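Local coordinates for protein putative archaeal ammonia monooxygenase subunit B (Candidatus Nitrosocaldus yellowstonii, PDB 4O65) that probably forms, as a copper-binding cupredoxin domain, part of an archaeal ammonia monooxygenase, the membrane enzyme thought to carry out the first step of ammonia oxidation, at residues Q6-R10 / P138-P142; N75-F81 / H128-A134; S95-P99 / V111-L115. All blocks are in the same frame, centred on the assembly; numbering follows the deposited sequence.

Contact 1 (Q6-R10 / P138-P142). With SO4 (sulfate ion), chain C.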
loop_
_atom_site.group_PDB
_atom_site.type_symbol
_atom_site.label_atom_id
_atom_site.label_comp_id
_atom_site.label_asym_id
_atom_site.label_seq_id
_atom_site.Cartn_x
_atom_site.Cartn_y
_atom_site.Cartn_z
ATOM N N GLN A 6 4.017 5.026 -22.529
ATOM C CA GLN A 6 4.464 5.255 -21.107
ATOM C C GLN A 6 3.317 5.323 -20.076
ATOM O O GLN A 6 2.196 5.772 -20.354
ATOM C CB GLN A 6 5.514 6.379 -20.937
ATOM C CG GLN A 6 5.881 6.858 -19.502
ATOM C CD GLN A 6 7.190 6.223 -19.001
ATOM O OE1 GLN A 6 7.707 6.600 -17.956
ATOM N NE2 GLN A 6 7.719 5.265 -19.732
ATOM N N LEU A 7 3.611 4.849 -18.872
ATOM C CA LEU A 7 2.522 4.751 -17.908
ATOM C C LEU A 7 2.529 5.889 -16.888
ATOM O O LEU A 7 1.651 5.955 -16.038
ATOM C CB LEU A 7 2.572 3.409 -17.200
ATOM C CG LEU A 7 2.378 2.197 -18.142
ATOM C CD1 LEU A 7 2.636 0.980 -17.259
ATOM C CD2 LEU A 7 0.933 2.246 -18.596
ATOM N N GLN A 8 3.523 6.791 -16.984
ATOM C CA GLN A 8 3.493 8.003 -16.145
ATOM C C GLN A 8 2.511 9.057 -16.698
ATOM O O GLN A 8 2.390 9.238 -17.937
ATOM C CB GLN A 8 4.884 8.672 -16.124
ATOM C CG GLN A 8 5.953 7.762 -15.457
ATOM C CD GLN A 8 6.126 8.051 -13.947
ATOM O OE1 GLN A 8 5.362 8.818 -13.316
ATOM N NE2 GLN A 8 7.184 7.471 -13.367
ATOM N N SER A 9 1.853 9.750 -15.772
ATOM C CA SER A 9 1.116 10.950 -16.139
ATOM C C SER A 9 2.100 12.019 -16.603
ATOM O O SER A 9 3.211 12.112 -16.076
ATOM C CB SER A 9 0.361 11.465 -14.917
ATOM O OG SER A 9 -0.268 12.714 -15.227
ATOM N N ARG A 10 1.709 12.802 -17.603
ATOM C CA ARG A 10 2.503 14.000 -17.968
ATOM C C ARG A 10 2.277 15.160 -17.025
ATOM O O ARG A 10 3.101 16.124 -17.005
ATOM C CB ARG A 10 2.132 14.466 -19.371
ATOM C CG ARG A 10 2.355 13.422 -20.470
ATOM C CD ARG A 10 3.487 12.420 -20.266
ATOM N NE ARG A 10 3.578 11.557 -21.445
ATOM C CZ ARG A 10 3.796 10.235 -21.471
ATOM N NH1 ARG A 10 3.932 9.491 -20.357
ATOM N NH2 ARG A 10 3.845 9.643 -22.666
ATOM N N PRO A 138 -4.856 8.534 -14.074
ATOM C CA PRO A 138 -3.839 7.799 -13.320
ATOM C C PRO A 138 -2.422 8.048 -13.853
ATOM O O PRO A 138 -2.199 8.559 -14.986
ATOM C CB PRO A 138 -4.201 6.319 -13.606
ATOM C CG PRO A 138 -4.655 6.390 -15.091
ATOM C CD PRO A 138 -5.486 7.681 -15.116
ATOM N N GLY A 139 -1.472 7.764 -12.979
ATOM C CA GLY A 139 -0.042 7.619 -13.391
ATOM C C GLY A 139 0.462 6.435 -12.623
ATOM O O GLY A 139 0.052 6.203 -11.437
ATOM N N LEU A 140 1.335 5.636 -13.249
ATOM C CA LEU A 140 1.927 4.487 -12.557
ATOM C C LEU A 140 3.436 4.648 -12.527
ATOM O O LEU A 140 4.044 5.027 -13.559
ATOM C CB LEU A 140 1.631 3.192 -13.311
ATOM C CG LEU A 140 0.137 2.778 -13.321
ATOM C CD1 LEU A 140 0.012 1.477 -14.105
ATOM C CD2 LEU A 140 -0.380 2.549 -11.923
ATOM N N GLY A 141 4.037 4.372 -11.378
ATOM C CA GLY A 141 5.509 4.379 -11.323
ATOM C C GLY A 141 6.016 3.041 -11.886
ATOM O O GLY A 141 5.237 2.152 -12.268
ATOM N N PRO A 142 7.341 2.876 -11.918
ATOM C CA PRO A 142 8.020 1.687 -12.420
ATOM C C PRO A 142 7.578 0.473 -11.586
ATOM O O PRO A 142 7.322 0.582 -10.399
ATOM C CB PRO A 142 9.513 1.969 -12.061
ATOM C CG PRO A 142 9.627 3.419 -11.956
ATOM C CD PRO A 142 8.272 3.947 -11.522
HETATM S S SO4 C . 3.814 12.997 -24.860
HETATM O O1 SO4 C . 2.657 12.861 -23.977
HETATM O O2 SO4 C . 3.357 13.330 -26.254
HETATM O O3 SO4 C . 4.680 14.083 -24.312
HETATM O O4 SO4 C . 4.581 11.723 -24.849
#
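Next to the copper site of the cupredoxin domain, the N-terminal arm 6-10 lies along strand 137-149 and meets it through one backbone hydrogen bond, from Leu140 N to Leu7 O (2.8 Å). The bond is straight at the hydrogen (165°), but the donor stands 38° above the carbonyl plane; 6-10 is not a regular strand. The same oxygen receives a CA-H contact from Gly139. Ser9 N lies 3.7 Å from Gly139 CA, an approach that the lack of a side chain permits. Strand 137-149 belongs to one sheet of the cupredoxin sandwich, where Gly139 and Gly141 also pair with strand 123-133. The side chains of Leu7 and Leu140 cross obliquely, with Leu7 CB 4.0 Å from Leu140 CB, and Leu140 also lies beside the copper ligand His128. The bend of Gln8 at chi2 (-93°) brings its amide past Leu140 O, with Gln8 CD 3.7 Å away, while OE1 accepts from Ile14 N and NE2 also has a partner outside the two segments. Beyond the contact, Arg10 holds a sulfate, probably from the crystallisation liquor, at its guanidinium edge, NE reaching O1 at 3.0 Å and NH2 reaching O4 at 3.1 Å.

Contact 2 (N75-F81 / H128-A134). Unlike the reference sequence in segment 128-134: Ile133 (reference Val). With CU (copper (II) ion), chain B.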
loop_
_atom_site.group_PDB
_atom_site.type_symbol
_atom_site.label_atom_id
_atom_site.label_comp_id
_atom_site.label_asym_id
_atom_site.label_seq_id
_atom_site.Cartn_x
_atom_site.Cartn_y
_atom_site.Cartn_z
ATOM N N ASN A 75 -5.326 18.156 -6.969
ATOM C CA ASN A 75 -5.742 17.231 -5.899
ATOM C C ASN A 75 -5.506 15.796 -6.364
ATOM O O ASN A 75 -5.724 15.501 -7.529
ATOM C CB ASN A 75 -7.229 17.371 -5.568
ATOM C CG ASN A 75 -7.504 18.688 -4.921
ATOM O OD1 ASN A 75 -6.631 19.208 -4.256
ATOM N ND2 ASN A 75 -8.663 19.277 -5.195
ATOM N N ALA A 76 -5.035 14.968 -5.446
ATOM C CA ALA A 76 -4.655 13.597 -5.787
ATOM C C ALA A 76 -4.807 12.625 -4.627
ATOM O O ALA A 76 -4.872 13.019 -3.452
ATOM C CB ALA A 76 -3.216 13.600 -6.299
ATOM N N TRP A 77 -4.853 11.325 -4.966
ATOM C CA TRP A 77 -4.723 10.266 -3.964
ATOM C C TRP A 77 -3.820 9.169 -4.522
ATOM O O TRP A 77 -3.576 9.094 -5.747
ATOM C CB TRP A 77 -6.086 9.711 -3.571
ATOM C CG TRP A 77 -6.921 9.146 -4.696
ATOM C CD1 TRP A 77 -7.093 7.802 -5.049
ATOM C CD2 TRP A 77 -7.788 9.901 -5.590
ATOM N NE1 TRP A 77 -7.955 7.700 -6.123
ATOM C CE2 TRP A 77 -8.413 8.933 -6.478
ATOM C CE3 TRP A 77 -8.059 11.263 -5.770
ATOM C CZ2 TRP A 77 -9.289 9.327 -7.498
ATOM C CZ3 TRP A 77 -8.944 11.643 -6.801
ATOM C CH2 TRP A 77 -9.541 10.686 -7.630
ATOM N N ILE A 78 -3.259 8.375 -3.605
ATOM C CA ILE A 78 -2.251 7.436 -3.961
ATOM C C ILE A 78 -2.625 6.031 -3.505
ATOM O O ILE A 78 -3.296 5.868 -2.491
ATOM C CB ILE A 78 -0.930 7.918 -3.336
ATOM C CG1 ILE A 78 0.249 7.120 -3.831
ATOM C CG2 ILE A 78 -0.975 7.989 -1.785
ATOM C CD1 ILE A 78 1.455 8.064 -3.744
ATOM N N SER A 79 -2.240 5.020 -4.277
ATOM C CA SER A 79 -2.557 3.670 -3.911
ATOM C C SER A 79 -1.477 2.775 -4.486
ATOM O O SER A 79 -0.535 3.284 -5.082
ATOM C CB SER A 79 -3.942 3.277 -4.405
ATOM O OG SER A 79 -4.059 3.417 -5.813
ATOM N N LEU A 80 -1.645 1.464 -4.307
ATOM C CA LEU A 80 -0.691 0.490 -4.882
ATOM C C LEU A 80 -1.446 -0.303 -5.920
ATOM O O LEU A 80 -2.534 -0.919 -5.632
ATOM C CB LEU A 80 -0.111 -0.406 -3.787
ATOM C CG LEU A 80 1.019 -1.325 -4.259
ATOM C CD1 LEU A 80 2.308 -0.538 -4.349
ATOM C CD2 LEU A 80 1.137 -2.515 -3.319
ATOM N N PHE A 81 -0.902 -0.316 -7.126
ATOM C CA PHE A 81 -1.449 -1.117 -8.228
ATOM C C PHE A 81 -0.740 -2.449 -8.287
ATOM O O PHE A 81 0.475 -2.475 -8.358
ATOM C CB PHE A 81 -1.266 -0.368 -9.561
ATOM C CG PHE A 81 -1.678 -1.173 -10.777
ATOM C CD1 PHE A 81 -3.010 -1.567 -10.956
ATOM C CD2 PHE A 81 -0.726 -1.557 -11.692
ATOM C CE1 PHE A 81 -3.375 -2.308 -12.084
ATOM C CE2 PHE A 81 -1.076 -2.289 -12.837
ATOM C CZ PHE A 81 -2.395 -2.640 -13.026
ATOM N N HIS A 128 3.180 -1.395 -8.410
ATOM C CA HIS A 128 3.525 -0.033 -8.848
ATOM C C HIS A 128 2.866 0.925 -7.933
ATOM O O HIS A 128 1.688 0.750 -7.535
ATOM C CB HIS A 128 2.911 0.282 -10.215
ATOM C CG HIS A 128 3.346 -0.635 -11.336
ATOM N ND1 HIS A 128 4.102 -0.194 -12.397
ATOM C CD2 HIS A 128 2.992 -1.982 -11.630
ATOM C CE1 HIS A 128 4.283 -1.230 -13.284
ATOM N NE2 HIS A 128 3.595 -2.306 -12.817
ATOM N N THR A 129 3.558 2.017 -7.655
ATOM C CA THR A 129 2.827 3.169 -7.088
ATOM C C THR A 129 1.770 3.625 -8.100
ATOM O O THR A 129 2.077 3.808 -9.287
ATOM C CB THR A 129 3.780 4.360 -6.844
ATOM O OG1 THR A 129 4.777 3.952 -5.899
ATOM C CG2 THR A 129 3.000 5.533 -6.248
ATOM N N GLN A 130 0.539 3.854 -7.636
ATOM C CA GLN A 130 -0.487 4.430 -8.525
ATOM C C GLN A 130 -0.925 5.795 -8.018
ATOM O O GLN A 130 -1.378 5.939 -6.867
ATOM C CB GLN A 130 -1.716 3.467 -8.506
ATOM C CG GLN A 130 -2.853 4.024 -9.379
ATOM C CD GLN A 130 -4.039 3.109 -9.507
ATOM O OE1 GLN A 130 -5.235 3.591 -9.667
ATOM N NE2 GLN A 130 -3.788 1.829 -9.478
ATOM N N LEU A 131 -0.773 6.832 -8.857
ATOM C CA LEU A 131 -1.271 8.145 -8.471
ATOM C C LEU A 131 -2.567 8.372 -9.196
ATOM O O LEU A 131 -2.658 8.035 -10.392
ATOM C CB LEU A 131 -0.228 9.206 -8.915
ATOM C CG LEU A 131 -0.618 10.644 -8.541
ATOM C CD1 LEU A 131 -0.676 10.819 -7.031
ATOM C CD2 LEU A 131 0.334 11.666 -9.235
ATOM N N ASN A 132 -3.596 8.914 -8.517
ATOM C CA ASN A 132 -4.790 9.392 -9.214
ATOM C C ASN A 132 -4.928 10.867 -9.053
ATOM O O ASN A 132 -4.971 11.357 -7.930
ATOM C CB ASN A 132 -6.050 8.704 -8.742
ATOM C CG ASN A 132 -6.263 7.417 -9.523
ATOM O OD1 ASN A 132 -6.733 7.411 -10.722
ATOM N ND2 ASN A 132 -5.769 6.389 -8.951
ATOM N N ILE A 133 -4.895 11.564 -10.185
ATOM C CA ILE A 133 -5.015 13.009 -10.173
ATOM C C ILE A 133 -6.498 13.304 -10.418
ATOM O O ILE A 133 -7.055 12.886 -11.455
ATOM C CB ILE A 133 -4.177 13.653 -11.282
ATOM C CG1 ILE A 133 -2.691 13.247 -11.079
ATOM C CG2 ILE A 133 -4.437 15.190 -11.263
ATOM C CD1 ILE A 133 -1.818 13.527 -12.276
ATOM N N ALA A 134 -7.136 14.016 -9.474
ATOM C CA ALA A 134 -8.605 14.280 -9.569
ATOM C C ALA A 134 -8.858 15.045 -10.855
ATOM O O ALA A 134 -8.151 16.039 -11.151
ATOM C CB ALA A 134 -9.054 15.141 -8.370
HETATM CU CU CU B . 3.724 -4.188 -13.449
HETATM O O HOH W 1 -6.821 18.031 -9.421
HETATM O O HOH W 2 -4.564 6.005 -6.598
HETATM O O HOH W 3 1.943 -4.641 -14.434
#
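This is an antiparallel strand pairing inside one sheet of the domain, with 75-81 running beside 128-134 and the copper site at one end. Seven backbone hydrogen bonds join them, two in each of the pairs Trp77-Asn132, Ser79-Gln130 and Phe81-His128, and a last one from Ala134 N to Asn75 O (2.8 Å). Strand 74-81 lies between 123-133 and 103-105 in the sheet. The face carrying Ala76, Ile78, Leu80, Thr129, Leu131 and Ile133 turns into the interior of the cupredoxin beta sandwich, so short or branched apolar groups suit it. Ala76 CB meets Leu131 CD1 at 3.8 Å, and Ile78 reaches on to Tyr113 of the other sheet. The buried hydroxyl of Thr129 bonds Glu17.

The opposite face is more polar. Trp77 CG sits between its backbone N and carbonyl carbon (chi1 58°), which lays one face of the indole over Asn132. Asn132 CB rests on it, offset toward the rim and 3.5 Å from the centroid of the five-membered ring, a CH-pi contact with ring and amide planes 16° apart. Ala134 CB instead meets the indole edge at CZ3. Asn132 ND2 is held by Gln130 OE1 and by a water, 2.7 Å away, that also bonds Ser79 OG and Gln130 O. The extended Gln130 chain carries NE2 to 3.3 Å from Phe81 CB. Phe81 and His128 lie side by side and point the same way, ring edge carbon CD2 of Phe81 being 3.7 Å from CD2 of His128. His128 NE2 binds copper at 2.0 Å together with His126 and a water, while His128 ND1 donates to Gly141 O, a second-shell bond that fixes the rotation of the imidazole.

Contact 3 (S95-P99 / V111-L115)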
loop_
_atom_site.group_PDB
_atom_site.type_symbol
_atom_site.label_atom_id
_atom_site.label_comp_id
_atom_site.label_asym_id
_atom_site.label_seq_id
_atom_site.Cartn_x
_atom_site.Cartn_y
_atom_site.Cartn_z
ATOM N N SER A 95 -0.665 2.676 6.380
ATOM C CA SER A 95 -0.539 4.087 6.509
ATOM C C SER A 95 -0.111 4.716 5.179
ATOM O O SER A 95 0.374 4.050 4.256
ATOM C CB SER A 95 0.440 4.479 7.637
ATOM O OG SER A 95 1.783 4.103 7.323
ATOM N N ARG A 96 -0.384 6.008 5.078
ATOM C CA ARG A 96 -0.009 6.789 3.877
ATOM C C ARG A 96 0.509 8.124 4.328
ATOM O O ARG A 96 -0.010 8.721 5.310
ATOM C CB ARG A 96 -1.213 7.110 3.000
ATOM C CG ARG A 96 -1.798 5.987 2.185
ATOM C CD ARG A 96 -3.158 6.514 1.727
ATOM N NE ARG A 96 -3.651 5.818 0.545
ATOM C CZ ARG A 96 -4.491 4.785 0.593
ATOM N NH1 ARG A 96 -4.927 4.335 1.778
ATOM N NH2 ARG A 96 -4.904 4.212 -0.535
ATOM N N ASP A 97 1.517 8.637 3.607
ATOM C CA ASP A 97 1.922 10.033 3.772
ATOM C C ASP A 97 2.071 10.560 2.355
ATOM O O ASP A 97 2.708 9.887 1.546
ATOM C CB ASP A 97 3.265 10.078 4.487
ATOM C CG ASP A 97 3.705 11.490 4.825
ATOM O OD1 ASP A 97 2.870 12.348 5.170
ATOM O OD2 ASP A 97 4.915 11.736 4.726
ATOM N N PRO A 98 1.442 11.702 2.021
ATOM C CA PRO A 98 0.526 12.540 2.860
ATOM C C PRO A 98 -0.648 11.712 3.429
ATOM O O PRO A 98 -1.069 10.746 2.806
ATOM C CB PRO A 98 -0.059 13.513 1.833
ATOM C CG PRO A 98 1.013 13.650 0.801
ATOM C CD PRO A 98 1.542 12.233 0.654
ATOM N N PRO A 99 -1.187 12.103 4.598
ATOM C CA PRO A 99 -2.254 11.317 5.259
ATOM C C PRO A 99 -3.710 11.486 4.776
ATOM O O PRO A 99 -4.529 10.599 5.021
ATOM C CB PRO A 99 -2.141 11.775 6.729
ATOM C CG PRO A 99 -1.649 13.171 6.635
ATOM C CD PRO A 99 -0.661 13.167 5.483
ATOM N N VAL A 111 5.968 16.508 -3.753
ATOM C CA VAL A 111 5.346 15.973 -2.538
ATOM C C VAL A 111 6.053 14.605 -2.296
ATOM O O VAL A 111 5.849 13.654 -3.087
ATOM C CB VAL A 111 3.808 15.791 -2.723
ATOM C CG1 VAL A 111 3.179 15.082 -1.516
ATOM C CG2 VAL A 111 3.147 17.174 -2.859
ATOM N N PRO A 112 6.851 14.488 -1.207
ATOM C CA PRO A 112 7.363 13.133 -0.873
ATOM C C PRO A 112 6.223 12.272 -0.416
ATOM O O PRO A 112 5.247 12.783 0.201
ATOM C CB PRO A 112 8.374 13.369 0.298
ATOM C CG PRO A 112 8.149 14.782 0.731
ATOM C CD PRO A 112 7.451 15.559 -0.374
ATOM N N TYR A 113 6.277 10.973 -0.738
ATOM C CA TYR A 113 5.187 10.072 -0.265
ATOM C C TYR A 113 5.775 8.820 0.363
ATOM O O TYR A 113 6.924 8.422 0.053
ATOM C CB TYR A 113 4.222 9.714 -1.438
ATOM C CG TYR A 113 4.795 8.734 -2.441
ATOM C CD1 TYR A 113 4.614 7.351 -2.279
ATOM C CD2 TYR A 113 5.407 9.199 -3.627
ATOM C CE1 TYR A 113 5.171 6.437 -3.208
ATOM C CE2 TYR A 113 5.913 8.320 -4.561
ATOM C CZ TYR A 113 5.767 6.952 -4.366
ATOM O OH TYR A 113 6.286 6.122 -5.309
ATOM N N LYS A 114 4.959 8.177 1.194
ATOM C CA LYS A 114 5.324 6.904 1.808
ATOM C C LYS A 114 4.033 6.101 1.972
ATOM O O LYS A 114 3.028 6.579 2.567
ATOM C CB LYS A 114 6.028 7.093 3.146
ATOM C CG LYS A 114 6.187 5.746 3.921
ATOM C CD LYS A 114 7.231 5.965 5.017
ATOM C CE LYS A 114 7.321 4.791 6.008
ATOM N NZ LYS A 114 8.463 4.921 7.009
ATOM N N LEU A 115 4.041 4.898 1.414
ATOM C CA LEU A 115 2.923 3.975 1.545
ATOM C C LEU A 115 3.421 2.779 2.351
ATOM O O LEU A 115 4.545 2.262 2.120
ATOM C CB LEU A 115 2.509 3.434 0.177
ATOM C CG LEU A 115 2.446 4.465 -0.953
ATOM C CD1 LEU A 115 1.984 3.746 -2.209
ATOM C CD2 LEU A 115 1.466 5.533 -0.531
HETATM O O HOH W 4 2.999 5.929 5.466
#
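Lys114 O is gripped from two directions: Asp97 N donates to it at 2.8 Å, in the plane of the carbonyl, and a water that also bonds Ser95 OG donates to it as well. Arg96 CA adds a CA-H contact to the same oxygen. This belongs to an antiparallel strand pair at the border of the second sheet of the cupredoxin sandwich, where 91-97 is the outermost strand and 110-119 its inner neighbour. The hydrogen-bonded pair Asp97-Lys114 is completed by Lys114 N donating to Asp97 O (2.8 Å), and Tyr113 CA comes within 3.1 Å of Asp97 O.

Around this pair the residue types follow the two faces. Asp97 and Lys114 stand on the same outer face, and charged groups suit it. The Lys114 chain is extended throughout and leads away, with Lys114 CB 4.3 Å from Asp97 CB. On the inner face lie Arg96 and Leu115. Leu115 packs on Ile78 of the other sheet. Arg96 can occupy this partly exposed place because its head is used: NH2 bonds Ile78 O, and the guanidinium meets Phe93 in a cation-pi contact.

Tyr113 also turns inward. With CG between the backbone N and the carbonyl carbon (chi1 74°), its ring reaches over to strand 74-81 in the facing sheet and also touches Ile14 and Glu17 of strand 12-19 in its own sheet. Its hydroxyl bonds Thr129 OG1, so a long polar-tipped aromatic bridges the sandwich. At the C-terminal end of strand 91-97, the strand stops at Asp97, where a cis peptide bond leads into Pro98, whose nitrogen has no hydrogen to donate to 110-119. The ring packs instead: Pro98 CD comes within 4.2 Å of Tyr113 CB, and Pro98 CG presses on Val111 CG1 at 3.5 Å, tighter than usual for two carbons.

Overall arrangement
Contacts 1 and 2 meet in one sheet through the neighbouring strands 137-149 and 123-133, with 6-10 a loop beside it, while contact 3 lies in the facing sheet. Contact 2 spans the range from core to surface, with one interior face and one polar face, and it holds a copper ligand. Contact 1 is more peripheral, its centre about 17 Å from that of the chain, and relies on a single backbone bond with glycines and leucines. Contact 3 pairs an outermost strand by two backbone bonds and finishes with proline packing. Contacts 2 and 3 meet across the sandwich by two polar links and apolar packing, whereas contacts 1 and 3 do not touch.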